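Local coordinates for cell envelope-related transcriptional attenuator domain-containing protein (Streptococcus agalactiae, PDB 3OKZ) that is of unknown function but, as an LCP-family member, probably helps attach capsule or other glycopolymers to the cell wall, at residues Val48-Lys53 with Leu232-Ser237; Thr54-Met59 with His240-Gln245; Ser61-Val66 with Gly181-Gln186; Asn125-Ile130 with Lys195-Leu200; Tyr244-Glu249 with Lys265-Val270. All coordinates share one frame; numbering follows the deposited sequence.

In the fold
The five contacts sample the central mixed sheet of the LCP domain and the helices packed around it. Contacts 1 and 2 adjoin, their centres about 10 Å apart, at the turn between neighbouring strands 41-51 and 56-62; contact 2 pairs the latter with strand 241-252. Contact 3 lies at the other end of strand 56-62, against helix 178-200, whose far end enters contact 4, its centre about 23 Å away. Contact 5 continues strand 241-252 onto helix 264-277. Along the chain, contacts 3 and 4 are nested inside the loops closed by contacts 1 and 2, while contact 5 begins where contact 2 ends. The late strand 241-252 thus binds the C-terminal part to the early sheet.

Contact 1 of 5, residues Val48-Lys53 with Leu232-Ser237; sequences VTINPK and LAYKDS
At one end of an inner strand of the central sheet of the LCP domain, the last residues of strand 41-51 are covered by the connection from helix 228-232 to strand 241-252. That connection opens with a type I beta turn, L232 to K235, closed by K235 N bonding to L232 O over 3.0 Å. Apolar contacts carry most of the meeting. The CG2 methyl of I50, anti to the backbone N, touches Y234 CD2 at 3.6 Å and S237 CB at 3.7 Å, and the I50 and Y234 side chains cross at about a right angle. P52 instead lies alongside the tyrosine, pointing the same way, with its CD 3.7 Å from Y234 CE2. The tyrosine ring is further fixed from outside, by a bond from its OH to the carbonyl of K18 and by an edge-to-face meeting with F20. Polar contacts are sparse. The N51 side chain points away from the loop, where its OD1 takes the amide of T54 and its ND2 reaches the carbonyl of E277. The N51 carbonyl faces the loop: S237 OG, beside its own backbone N (chi1 -66°), gives N51 O a weak hydrogen bond of 3.4 Å.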
# COMPACT_ATOMS: atom_id res chain seq x y z
N VAL A 48 3.39 1.23 5.89
CA VAL A 48 2.87 1.92 7.07
C VAL A 48 3.80 1.86 8.27
O VAL A 48 4.37 0.80 8.57
CB VAL A 48 1.51 1.31 7.51
CG1 VAL A 48 0.76 2.29 8.40
CG2 VAL A 48 0.68 0.92 6.29
N THR A 49 3.94 2.99 8.95
CA THR A 49 4.77 3.06 10.15
C THR A 49 3.83 3.39 11.30
O THR A 49 2.89 4.17 11.12
CB THR A 49 5.79 4.20 10.11
OG1 THR A 49 5.09 5.45 10.07
CG2 THR A 49 6.69 4.07 8.92
N ILE A 50 4.10 2.79 12.46
CA ILE A 50 3.32 3.02 13.68
C ILE A 50 4.33 3.07 14.82
O ILE A 50 5.09 2.11 15.03
CB ILE A 50 2.32 1.88 13.99
CG1 ILE A 50 1.40 1.63 12.79
CG2 ILE A 50 1.48 2.24 15.20
CD1 ILE A 50 1.44 0.20 12.29
N ASN A 51 4.34 4.18 15.55
CA ASN A 51 5.27 4.34 16.67
C ASN A 51 4.47 4.62 17.93
O ASN A 51 4.05 5.75 18.17
CB ASN A 51 6.22 5.49 16.41
CG ASN A 51 7.32 5.56 17.44
OD1 ASN A 51 7.06 5.58 18.64
ND2 ASN A 51 8.56 5.61 16.98
N PRO A 52 4.27 3.59 18.77
CA PRO A 52 3.51 3.71 20.01
C PRO A 52 4.09 4.77 20.94
O PRO A 52 3.37 5.42 21.70
CB PRO A 52 3.61 2.31 20.60
CG PRO A 52 4.96 1.86 20.15
CD PRO A 52 4.97 2.29 18.70
N LYS A 53 5.40 4.95 20.84
CA LYS A 53 6.14 5.90 21.65
C LYS A 53 5.81 7.35 21.27
O LYS A 53 5.14 8.05 22.03
CB LYS A 53 7.64 5.62 21.46
CG LYS A 53 8.56 6.16 22.53
CD LYS A 53 9.98 5.66 22.31
CE LYS A 53 10.53 6.09 20.96
NZ LYS A 53 11.93 5.63 20.74
N LEU A 232 -3.93 -3.22 20.87
CA LEU A 232 -4.60 -2.04 21.43
C LEU A 232 -3.56 -1.01 21.84
O LEU A 232 -3.84 0.19 21.90
CB LEU A 232 -5.42 -2.43 22.66
CG LEU A 232 -6.82 -3.02 22.51
CD1 LEU A 232 -7.01 -3.72 21.18
CD2 LEU A 232 -7.04 -3.97 23.67
N ALA A 233 -2.36 -1.49 22.13
CA ALA A 233 -1.29 -0.60 22.53
C ALA A 233 -0.99 0.43 21.45
O ALA A 233 -0.39 1.47 21.74
CB ALA A 233 -0.04 -1.40 22.85
N TYR A 234 -1.42 0.17 20.21
CA TYR A 234 -1.15 1.11 19.12
C TYR A 234 -2.39 1.89 18.64
O TYR A 234 -2.30 2.75 17.75
CB TYR A 234 -0.52 0.38 17.93
CG TYR A 234 0.70 -0.46 18.27
CD1 TYR A 234 0.56 -1.70 18.88
CD2 TYR A 234 1.98 -0.02 17.93
CE1 TYR A 234 1.68 -2.51 19.14
CE2 TYR A 234 3.11 -0.82 18.19
CZ TYR A 234 2.95 -2.06 18.79
OH TYR A 234 4.04 -2.88 19.01
N LYS A 235 -3.53 1.61 19.26
CA LYS A 235 -4.80 2.26 18.92
C LYS A 235 -4.73 3.78 19.00
O LYS A 235 -5.38 4.48 18.23
CB LYS A 235 -5.93 1.74 19.83
CG LYS A 235 -7.25 2.51 19.69
CD LYS A 235 -8.12 2.35 20.92
CE LYS A 235 -9.02 3.56 21.13
NZ LYS A 235 -10.14 3.64 20.14
N ASP A 236 -3.95 4.30 19.94
CA ASP A 236 -3.83 5.75 20.09
C ASP A 236 -2.98 6.32 18.97
O ASP A 236 -3.22 7.42 18.50
CB ASP A 236 -3.19 6.09 21.44
CG ASP A 236 -3.74 5.25 22.57
OD1 ASP A 236 -3.51 4.02 22.56
OD2 ASP A 236 -4.42 5.81 23.46
N SER A 237 -1.99 5.54 18.55
CA SER A 237 -1.08 5.94 17.49
C SER A 237 -1.82 6.18 16.18
O SER A 237 -1.44 7.05 15.39
CB SER A 237 -0.00 4.88 17.27
OG SER A 237 0.84 4.79 18.41

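Contact 2 of 5, residues Thr54-Met59 with His240-Gln245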
# COMPACT_ATOMS: atom_id res chain seq x y z
N THR A 54 6.26 7.78 20.09
CA THR A 54 6.02 9.14 19.61
C THR A 54 4.55 9.37 19.33
O THR A 54 4.14 10.50 19.00
CB THR A 54 6.77 9.42 18.31
OG1 THR A 54 6.13 8.71 17.24
CG2 THR A 54 8.21 8.98 18.43
N ASN A 55 3.76 8.30 19.44
CA ASN A 55 2.32 8.37 19.22
C ASN A 55 1.97 8.94 17.84
O ASN A 55 1.26 9.94 17.73
CB ASN A 55 1.70 9.24 20.32
CG ASN A 55 0.25 8.95 20.54
OD1 ASN A 55 -0.12 7.82 20.86
ND2 ASN A 55 -0.59 9.96 20.38
N LYS A 56 2.46 8.30 16.79
CA LYS A 56 2.20 8.79 15.44
C LYS A 56 2.21 7.69 14.39
O LYS A 56 2.75 6.60 14.61
CB LYS A 56 3.24 9.86 15.09
CG LYS A 56 3.06 10.51 13.71
CD LYS A 56 4.05 11.67 13.50
CE LYS A 56 5.51 11.22 13.65
NZ LYS A 56 6.49 12.34 13.50
N THR A 57 1.61 7.98 13.25
CA THR A 57 1.55 7.03 12.15
C THR A 57 1.76 7.72 10.80
O THR A 57 1.30 8.85 10.60
CB THR A 57 0.18 6.31 12.12
OG1 THR A 57 0.10 5.42 13.23
CG2 THR A 57 0.00 5.53 10.82
N THR A 58 2.45 7.04 9.90
CA THR A 58 2.69 7.60 8.57
C THR A 58 2.39 6.55 7.52
O THR A 58 2.62 5.36 7.73
CB THR A 58 4.15 8.02 8.38
OG1 THR A 58 4.96 6.85 8.17
CG2 THR A 58 4.65 8.79 9.60
N MSE A 59 1.86 7.00 6.38
CA MSE A 59 1.54 6.11 5.28
C MSE A 59 2.19 6.59 4.01
O MSE A 59 1.96 7.71 3.55
CB MSE A 59 0.05 6.07 5.04
CG MSE A 59 -0.75 5.59 6.20
SE MSE A 59 -2.54 5.42 5.60
CE MSE A 59 -2.47 3.55 5.11
N HIS A 240 -3.41 9.80 14.63
CA HIS A 240 -2.78 10.84 13.81
C HIS A 240 -1.97 10.25 12.66
O HIS A 240 -0.92 9.65 12.89
CB HIS A 240 -1.87 11.71 14.67
CG HIS A 240 -2.47 12.09 15.98
ND1 HIS A 240 -2.39 11.29 17.09
CD2 HIS A 240 -3.19 13.18 16.35
CE1 HIS A 240 -3.04 11.85 18.09
NE2 HIS A 240 -3.54 13.00 17.66
N ILE A 241 -2.45 10.44 11.43
CA ILE A 241 -1.79 9.88 10.26
C ILE A 241 -1.25 10.92 9.28
O ILE A 241 -1.98 11.79 8.82
CB ILE A 241 -2.75 8.99 9.44
CG1 ILE A 241 -3.72 8.23 10.35
CG2 ILE A 241 -1.96 8.00 8.61
CD1 ILE A 241 -3.08 7.16 11.18
N LYS A 242 0.04 10.81 8.96
CA LYS A 242 0.67 11.71 7.99
C LYS A 242 0.87 10.84 6.76
O LYS A 242 1.57 9.84 6.81
CB LYS A 242 2.03 12.20 8.48
CG LYS A 242 2.00 13.40 9.42
CD LYS A 242 3.43 13.70 9.93
CE LYS A 242 3.51 14.95 10.80
NZ LYS A 242 3.32 16.21 10.01
N SER A 243 0.23 11.22 5.65
CA SER A 243 0.32 10.47 4.39
C SER A 243 1.32 11.05 3.38
O SER A 243 1.39 12.27 3.17
CB SER A 243 -1.05 10.40 3.74
OG SER A 243 -2.02 9.97 4.67
N TYR A 244 2.09 10.17 2.75
CA TYR A 244 3.07 10.59 1.76
C TYR A 244 3.00 9.71 0.53
O TYR A 244 2.57 8.56 0.59
CB TYR A 244 4.49 10.51 2.33
CG TYR A 244 4.68 11.22 3.65
CD1 TYR A 244 4.17 10.69 4.84
CD2 TYR A 244 5.38 12.43 3.72
CE1 TYR A 244 4.35 11.34 6.05
CE2 TYR A 244 5.57 13.09 4.92
CZ TYR A 244 5.05 12.55 6.09
OH TYR A 244 5.21 13.21 7.29
N GLN A 245 3.43 10.27 -0.60
CA GLN A 245 3.43 9.55 -1.87
C GLN A 245 4.85 9.51 -2.43
O GLN A 245 5.50 10.54 -2.60
CB GLN A 245 2.48 10.24 -2.87
CG GLN A 245 2.51 9.63 -4.29
CD GLN A 245 1.95 8.22 -4.35
OE1 GLN A 245 0.77 7.99 -4.08
NE2 GLN A 245 2.79 7.26 -4.72
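One hydrogen bond and one CA-H...O contact hold the carbonyl oxygen of T57: K242 N, 2.8 Å from T57 O with a nearly straight N-H (164°) in the carbonyl plane, and I241 CA, 3.3 Å from the same oxygen. This is parallel beta pairing between strands 56-59 and 241-245, inside the mixed sheet of the LCP domain. T57 N gives a bond to H240 O at 3.1 Å, less straight, M59 N one to K242 O at 2.9 Å, and Y244 N one to M59 O at 2.6 Å. Just before the paired strand, N55 and K56 both face N51 in a G1 beta bulge, which belongs to the hairpin with strand 41-51. Side chains alternate between the faces. T57, selenomethionine M59, I241 and S243 share the face covered by helix 178-200, where M59 meets I190. T58 and K242 lie on the other; there T58 OG1 bonds to T49 OG1, while the lysine tail leads off to solvent. On the helix-covered face, T57 and I241 run side by side, pointing the same way, and the I241 CD1 methyl rests 3.5 Å from T57 CG2, while its CG2 comes within 3.6 Å of M59 CG.

Contact 3 of 5, residues Ser61-Val66 with Gly181-Gln186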
# COMPACT_ATOMS: atom_id res chain seq x y z
N SER A 61 2.49 5.73 0.09
CA SER A 61 2.00 5.00 -1.08
C SER A 61 3.18 4.78 -2.02
O SER A 61 4.03 5.67 -2.19
CB SER A 61 0.91 5.81 -1.78
OG SER A 61 -0.16 6.14 -0.90
N LEU A 62 3.25 3.62 -2.64
CA LEU A 62 4.36 3.30 -3.53
C LEU A 62 3.90 3.15 -4.97
O LEU A 62 3.24 2.17 -5.32
CB LEU A 62 5.04 2.01 -3.05
CG LEU A 62 5.23 1.94 -1.53
CD1 LEU A 62 5.83 0.59 -1.11
CD2 LEU A 62 6.12 3.09 -1.10
N GLU A 63 4.26 4.12 -5.80
CA GLU A 63 3.89 4.16 -7.22
C GLU A 63 4.18 2.86 -7.96
O GLU A 63 5.34 2.48 -8.14
CB GLU A 63 4.61 5.31 -7.91
CG GLU A 63 4.34 5.39 -9.41
CD GLU A 63 2.86 5.31 -9.73
OE1 GLU A 63 2.09 6.15 -9.22
OE2 GLU A 63 2.47 4.40 -10.49
N ARG A 64 3.12 2.20 -8.41
CA ARG A 64 3.22 0.93 -9.13
C ARG A 64 4.09 0.95 -10.39
O ARG A 64 4.57 -0.09 -10.82
CB ARG A 64 1.83 0.46 -9.53
CG ARG A 64 1.06 1.51 -10.34
CD ARG A 64 -0.24 0.94 -10.88
NE ARG A 64 -1.00 0.27 -9.83
CZ ARG A 64 -2.17 -0.32 -10.02
NH1 ARG A 64 -2.73 -0.32 -11.22
NH2 ARG A 64 -2.78 -0.92 -9.00
N ASP A 65 4.26 2.14 -10.98
CA ASP A 65 5.04 2.29 -12.21
C ASP A 65 6.53 2.58 -11.98
O ASP A 65 7.28 2.78 -12.93
CB ASP A 65 4.41 3.39 -13.09
CG ASP A 65 3.08 2.95 -13.73
OD1 ASP A 65 2.35 3.81 -14.28
OD2 ASP A 65 2.75 1.74 -13.69
N VAL A 66 6.95 2.59 -10.72
CA VAL A 66 8.35 2.84 -10.38
C VAL A 66 9.26 1.77 -11.00
O VAL A 66 8.99 0.57 -10.91
CB VAL A 66 8.53 2.86 -8.85
CG1 VAL A 66 9.99 2.75 -8.48
CG2 VAL A 66 7.96 4.16 -8.30
N GLY A 181 -3.45 10.78 -8.20
CA GLY A 181 -4.74 11.22 -7.74
C GLY A 181 -5.35 9.97 -7.15
O GLY A 181 -5.75 9.92 -5.98
N ARG A 182 -5.36 8.92 -7.97
CA ARG A 182 -5.89 7.62 -7.58
C ARG A 182 -5.37 7.16 -6.22
O ARG A 182 -6.10 6.53 -5.45
CB ARG A 182 -5.52 6.58 -8.63
CG ARG A 182 -5.88 5.17 -8.23
CD ARG A 182 -5.55 4.16 -9.33
NE ARG A 182 -6.02 2.83 -8.95
CZ ARG A 182 -5.64 1.70 -9.54
NH1 ARG A 182 -4.78 1.74 -10.56
NH2 ARG A 182 -6.12 0.54 -9.11
N GLN A 183 -4.11 7.47 -5.92
CA GLN A 183 -3.54 7.07 -4.64
C GLN A 183 -3.98 7.92 -3.46
O GLN A 183 -4.16 7.39 -2.36
CB GLN A 183 -2.01 7.03 -4.73
CG GLN A 183 -1.53 5.75 -5.40
CD GLN A 183 -0.06 5.73 -5.61
OE1 GLN A 183 0.45 6.51 -6.40
NE2 GLN A 183 0.64 4.86 -4.91
N LYS A 184 -4.16 9.22 -3.67
CA LYS A 184 -4.59 10.09 -2.57
C LYS A 184 -5.92 9.48 -2.14
O LYS A 184 -6.15 9.22 -0.97
CB LYS A 184 -4.79 11.53 -3.07
CG LYS A 184 -4.59 12.61 -2.03
CD LYS A 184 -3.13 12.73 -1.61
CE LYS A 184 -2.94 13.73 -0.46
NZ LYS A 184 -1.54 13.77 0.09
N ARG A 185 -6.78 9.22 -3.11
CA ARG A 185 -8.07 8.63 -2.80
C ARG A 185 -7.93 7.28 -2.11
O ARG A 185 -8.69 6.96 -1.20
CB ARG A 185 -8.91 8.50 -4.09
CG ARG A 185 -9.73 9.73 -4.43
CD ARG A 185 -10.37 9.63 -5.81
NE ARG A 185 -9.41 9.98 -6.85
CZ ARG A 185 -9.18 9.25 -7.94
NH1 ARG A 185 -9.85 8.12 -8.14
NH2 ARG A 185 -8.27 9.63 -8.82
N GLN A 186 -6.95 6.49 -2.53
CA GLN A 186 -6.73 5.18 -1.91
C GLN A 186 -6.40 5.35 -0.43
O GLN A 186 -6.90 4.59 0.41
CB GLN A 186 -5.58 4.46 -2.60
CG GLN A 186 -5.99 3.60 -3.78
CD GLN A 186 -4.81 2.86 -4.38
OE1 GLN A 186 -4.97 2.03 -5.28
NE2 GLN A 186 -3.61 3.15 -3.88
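Two arginines meet almost at right angles where strand 56-62 runs out beside helix 178-200. R182 reaches across from the helix fully extended, its CG anti to the backbone N (chi1 173°). R64 comes from the type I beta turn E63 to V66, with CG in the crowded position between N and carbonyl carbon and a further bend at chi3. Their guanidinium planes stand 74° apart, so that R182 approaches edge first: its NH1 lies over one face of the R64 group, 3.4 Å from R64 CZ. R64 is poorly ordered, so the finer detail of this crossing is uncertain. E63 bends at chi2 and brings its carboxylate close to the tip of Q183, the two flat groups also nearly perpendicular. The carboxylate is held within its own turn by D65 N, which bonds to E63 OE2 at 2.9 Å on the anti lone pair. Farther along, Q183 reaches the CB of S61 with its amide end. R182 CA sits over one face of the R185 guanidinium, toward its rim, and R185 is salt-bridged to D175. Both crossing arginines have weak, long ion pairs to D43, which would partly offset their mutual repulsion. Such a concentration of positive charge is consistent with the arginine-rich site where LCP relatives hold the phosphates of a polyprenyl lipid, although which of these side chains would touch a ligand is not settled here.

Contact 4 of 5, residues Asn125-Ile130 with Lys195-Leu200; sequences NAVGGI and KKILAL
K196 folds its whole side chain over the end of helix 117-126. Its chain bends twice, at chi2 (69°) and again at chi4 (47°), so the amine turns back onto the backbone that follows the helix instead of running straight out from helix 178-200. NZ gives V127 O a hydrogen bond of 2.8 Å that arrives nearly along the C=O axis (172°). A second, weak one reaches G129 O at 3.1 Å, so the ammonium spans two carbonyls of the same loop. The aliphatic part of the lysine does the packing. V127 points toward it with CG2 in the crowded position between N and carbonyl carbon, and this methyl touches K196 CG at 3.3 Å, the two side chains crossing obliquely. The other branch, V127 CG1, is anti to the carbonyl carbon and turns to I197, meeting its CG1 at 3.6 Å. Helix 203-212 closes in from outside, I209 touching V127 and Y206 touching I197. G128 adds a neighbouring polar link, its carbonyl taken by the amine of K159. Positive charge beside carbonyls at a helix C-terminus probably suits the helix dipole. The backbone here is a Schellman motif: G128, with positive phi, is its C-prime residue, G128 N bonds to N125 O at 2.9 Å, and G129 N reaches back to the residue before N125, ending the helix just ahead of strand 130-134.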
# COMPACT_ATOMS: atom_id res chain seq x y z
N ASN A 125 -18.20 -1.45 4.34
CA ASN A 125 -19.57 -1.71 4.77
C ASN A 125 -19.67 -2.09 6.24
O ASN A 125 -20.63 -1.73 6.92
CB ASN A 125 -20.22 -2.80 3.90
CG ASN A 125 -20.62 -2.29 2.50
OD1 ASN A 125 -20.96 -1.11 2.31
ND2 ASN A 125 -20.62 -3.19 1.52
N ALA A 126 -18.67 -2.80 6.75
CA ALA A 126 -18.69 -3.22 8.15
C ALA A 126 -18.71 -2.06 9.13
O ALA A 126 -19.24 -2.19 10.23
CB ALA A 126 -17.51 -4.10 8.44
N VAL A 127 -18.13 -0.92 8.76
CA VAL A 127 -18.13 0.23 9.66
C VAL A 127 -19.26 1.17 9.26
O VAL A 127 -19.20 2.38 9.49
CB VAL A 127 -16.78 1.01 9.63
CG1 VAL A 127 -15.64 0.06 9.88
CG2 VAL A 127 -16.59 1.73 8.30
N GLY A 128 -20.30 0.60 8.66
CA GLY A 128 -21.43 1.41 8.25
C GLY A 128 -21.12 2.43 7.17
O GLY A 128 -21.63 3.55 7.19
N GLY A 129 -20.26 2.04 6.23
CA GLY A 129 -19.90 2.92 5.13
C GLY A 129 -19.13 4.17 5.51
O GLY A 129 -18.98 4.47 6.70
N ILE A 130 -18.64 4.89 4.51
CA ILE A 130 -17.90 6.12 4.75
C ILE A 130 -18.39 7.25 3.85
O ILE A 130 -19.09 7.01 2.84
CB ILE A 130 -16.42 5.97 4.48
CG1 ILE A 130 -16.19 5.69 2.99
CG2 ILE A 130 -15.84 4.87 5.37
CD1 ILE A 130 -14.73 5.60 2.62
N LYS A 195 -10.58 5.45 11.04
CA LYS A 195 -11.21 6.44 11.91
C LYS A 195 -12.53 5.87 12.40
O LYS A 195 -12.86 5.97 13.58
CB LYS A 195 -11.47 7.74 11.14
CG LYS A 195 -11.88 8.91 12.03
CD LYS A 195 -12.46 10.09 11.25
CE LYS A 195 -13.93 9.85 10.86
NZ LYS A 195 -14.13 8.66 9.97
N LYS A 196 -13.28 5.28 11.47
CA LYS A 196 -14.58 4.68 11.75
C LYS A 196 -14.39 3.52 12.73
O LYS A 196 -15.02 3.49 13.79
CB LYS A 196 -15.19 4.17 10.44
CG LYS A 196 -16.69 4.41 10.27
CD LYS A 196 -17.02 5.87 10.10
CE LYS A 196 -18.28 6.06 9.28
NZ LYS A 196 -19.36 5.16 9.73
N ILE A 197 -13.53 2.57 12.39
CA ILE A 197 -13.29 1.44 13.28
C ILE A 197 -12.98 1.96 14.69
O ILE A 197 -13.76 1.78 15.61
CB ILE A 197 -12.10 0.57 12.79
CG1 ILE A 197 -12.37 0.02 11.40
CG2 ILE A 197 -11.90 -0.60 13.70
CD1 ILE A 197 -11.15 -0.52 10.73
N LEU A 198 -11.84 2.63 14.83
CA LEU A 198 -11.42 3.18 16.12
C LEU A 198 -12.51 3.91 16.92
O LEU A 198 -12.54 3.82 18.16
CB LEU A 198 -10.23 4.12 15.94
CG LEU A 198 -8.96 3.53 15.34
CD1 LEU A 198 -7.80 4.48 15.59
CD2 LEU A 198 -8.66 2.18 15.98
N ALA A 199 -13.39 4.63 16.23
CA ALA A 199 -14.47 5.36 16.90
C ALA A 199 -15.38 4.38 17.62
O ALA A 199 -15.92 4.69 18.68
CB ALA A 199 -15.26 6.15 15.90
N LEU A 200 -15.58 3.20 17.03
CA LEU A 200 -16.41 2.19 17.68
C LEU A 200 -15.86 2.03 19.08
O LEU A 200 -16.61 1.84 20.05
CB LEU A 200 -16.31 0.84 16.96
CG LEU A 200 -17.12 0.74 15.68
CD1 LEU A 200 -17.15 -0.69 15.21
CD2 LEU A 200 -18.52 1.25 15.95

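Contact 5 of 5, residues Tyr244-Glu249 with Lys265-Val270; sequences YQLKGE and KHLLAV
One buried methyl carries the apolar side of this contact, between strand 241-252 and helix 264-277. L246, whose CG is anti to the backbone N, sends CD1 to the helix, where it meets V270 CG2 at 4.1 Å and H266 CE1 at 4.1 Å; L267 CD1 lies farther, at 4.4 Å. Within the helix, V270 CG2 sits 3.8 Å above one face of the H266 ring, displaced toward its rim, so valine and imidazole together make the surface that receives the leucine. The strand and helix axes approach to 10.3 Å and their directions differ by 137°, a helix packed on the sheet of the alpha/beta fold. The other side is more open to solvent: the K247 side chain points away and is exposed, although K247 O comes closest, 3.3 Å from H266 ND1. H266 turns its ring along the K247 backbone, with K247 N at the ring edge in its plane. Q245 also points away, where its OE1 bonds to R187 of helix 178-200. Contact between the segments is therefore mainly apolar and non-directional, with the polar groups at the solvent side, and the carbonyl dipole of K247 beside the imidazole might slightly stabilise its protonated form.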
# COMPACT_ATOMS: atom_id res chain seq x y z
N TYR A 244 2.09 10.17 2.75
CA TYR A 244 3.07 10.59 1.76
C TYR A 244 3.00 9.71 0.53
O TYR A 244 2.57 8.56 0.59
CB TYR A 244 4.49 10.51 2.33
CG TYR A 244 4.68 11.22 3.65
CD1 TYR A 244 4.17 10.69 4.84
CD2 TYR A 244 5.38 12.43 3.72
CE1 TYR A 244 4.35 11.34 6.05
CE2 TYR A 244 5.57 13.09 4.92
CZ TYR A 244 5.05 12.55 6.09
OH TYR A 244 5.21 13.21 7.29
N GLN A 245 3.43 10.27 -0.60
CA GLN A 245 3.43 9.55 -1.87
C GLN A 245 4.85 9.51 -2.43
O GLN A 245 5.50 10.54 -2.60
CB GLN A 245 2.48 10.24 -2.87
CG GLN A 245 2.51 9.63 -4.29
CD GLN A 245 1.95 8.22 -4.35
OE1 GLN A 245 0.77 7.99 -4.08
NE2 GLN A 245 2.79 7.26 -4.72
N LEU A 246 5.34 8.31 -2.71
CA LEU A 246 6.67 8.13 -3.27
C LEU A 246 6.55 8.22 -4.78
O LEU A 246 5.85 7.42 -5.40
CB LEU A 246 7.21 6.76 -2.87
CG LEU A 246 8.52 6.35 -3.52
CD1 LEU A 246 9.64 7.27 -3.05
CD2 LEU A 246 8.82 4.90 -3.17
N LYS A 247 7.20 9.21 -5.39
CA LYS A 247 7.10 9.35 -6.84
C LYS A 247 8.39 9.79 -7.53
O LYS A 247 9.17 10.56 -6.97
CB LYS A 247 5.98 10.32 -7.20
CG LYS A 247 6.05 11.64 -6.46
CD LYS A 247 4.90 12.57 -6.86
CE LYS A 247 4.84 13.79 -5.94
NZ LYS A 247 3.91 14.85 -6.43
N GLY A 248 8.59 9.30 -8.75
CA GLY A 248 9.77 9.68 -9.51
C GLY A 248 9.36 10.47 -10.75
O GLY A 248 8.18 10.74 -10.95
N GLU A 249 10.34 10.86 -11.57
CA GLU A 249 10.04 11.60 -12.78
C GLU A 249 9.52 10.62 -13.82
O GLU A 249 9.91 9.46 -13.82
CB GLU A 249 11.30 12.29 -13.32
CG GLU A 249 11.24 13.81 -13.27
CD GLU A 249 11.43 14.36 -11.87
OE1 GLU A 249 10.74 13.87 -10.94
OE2 GLU A 249 12.26 15.28 -11.69
N LYS A 265 18.35 11.94 -4.72
CA LYS A 265 18.04 12.91 -3.68
C LYS A 265 16.73 12.62 -2.95
O LYS A 265 16.63 12.79 -1.74
CB LYS A 265 17.97 14.31 -4.28
CG LYS A 265 18.02 15.46 -3.28
CD LYS A 265 19.46 15.82 -2.91
CE LYS A 265 19.54 17.09 -2.07
NZ LYS A 265 20.95 17.56 -1.86
N HIS A 266 15.73 12.18 -3.71
CA HIS A 266 14.40 11.92 -3.16
C HIS A 266 14.26 10.60 -2.41
O HIS A 266 13.90 10.59 -1.23
CB HIS A 266 13.37 11.94 -4.29
CG HIS A 266 11.95 11.94 -3.81
ND1 HIS A 266 11.00 11.08 -4.31
CD2 HIS A 266 11.31 12.74 -2.92
CE1 HIS A 266 9.83 11.34 -3.75
NE2 HIS A 266 9.99 12.34 -2.90
N LEU A 267 14.54 9.50 -3.09
CA LEU A 267 14.41 8.19 -2.48
C LEU A 267 15.15 8.06 -1.16
O LEU A 267 14.68 7.38 -0.25
CB LEU A 267 14.87 7.09 -3.46
CG LEU A 267 14.86 5.65 -2.95
CD1 LEU A 267 13.56 5.33 -2.27
CD2 LEU A 267 15.09 4.71 -4.11
N LEU A 268 16.30 8.71 -1.03
CA LEU A 268 17.05 8.64 0.22
C LEU A 268 16.19 9.29 1.31
O LEU A 268 15.76 8.63 2.25
CB LEU A 268 18.39 9.37 0.08
CG LEU A 268 19.51 9.22 1.13
CD1 LEU A 268 19.18 10.02 2.37
CD2 LEU A 268 19.71 7.76 1.46
N ALA A 269 15.92 10.58 1.14
CA ALA A 269 15.11 11.34 2.08
C ALA A 269 13.90 10.56 2.60
O ALA A 269 13.63 10.52 3.80
CB ALA A 269 14.64 12.62 1.43
N VAL A 270 13.17 9.95 1.68
CA VAL A 270 11.98 9.18 2.00
C VAL A 270 12.32 7.96 2.85
O VAL A 270 11.58 7.62 3.79
CB VAL A 270 11.25 8.72 0.71
CG1 VAL A 270 9.97 7.98 1.06
CG2 VAL A 270 10.94 9.92 -0.16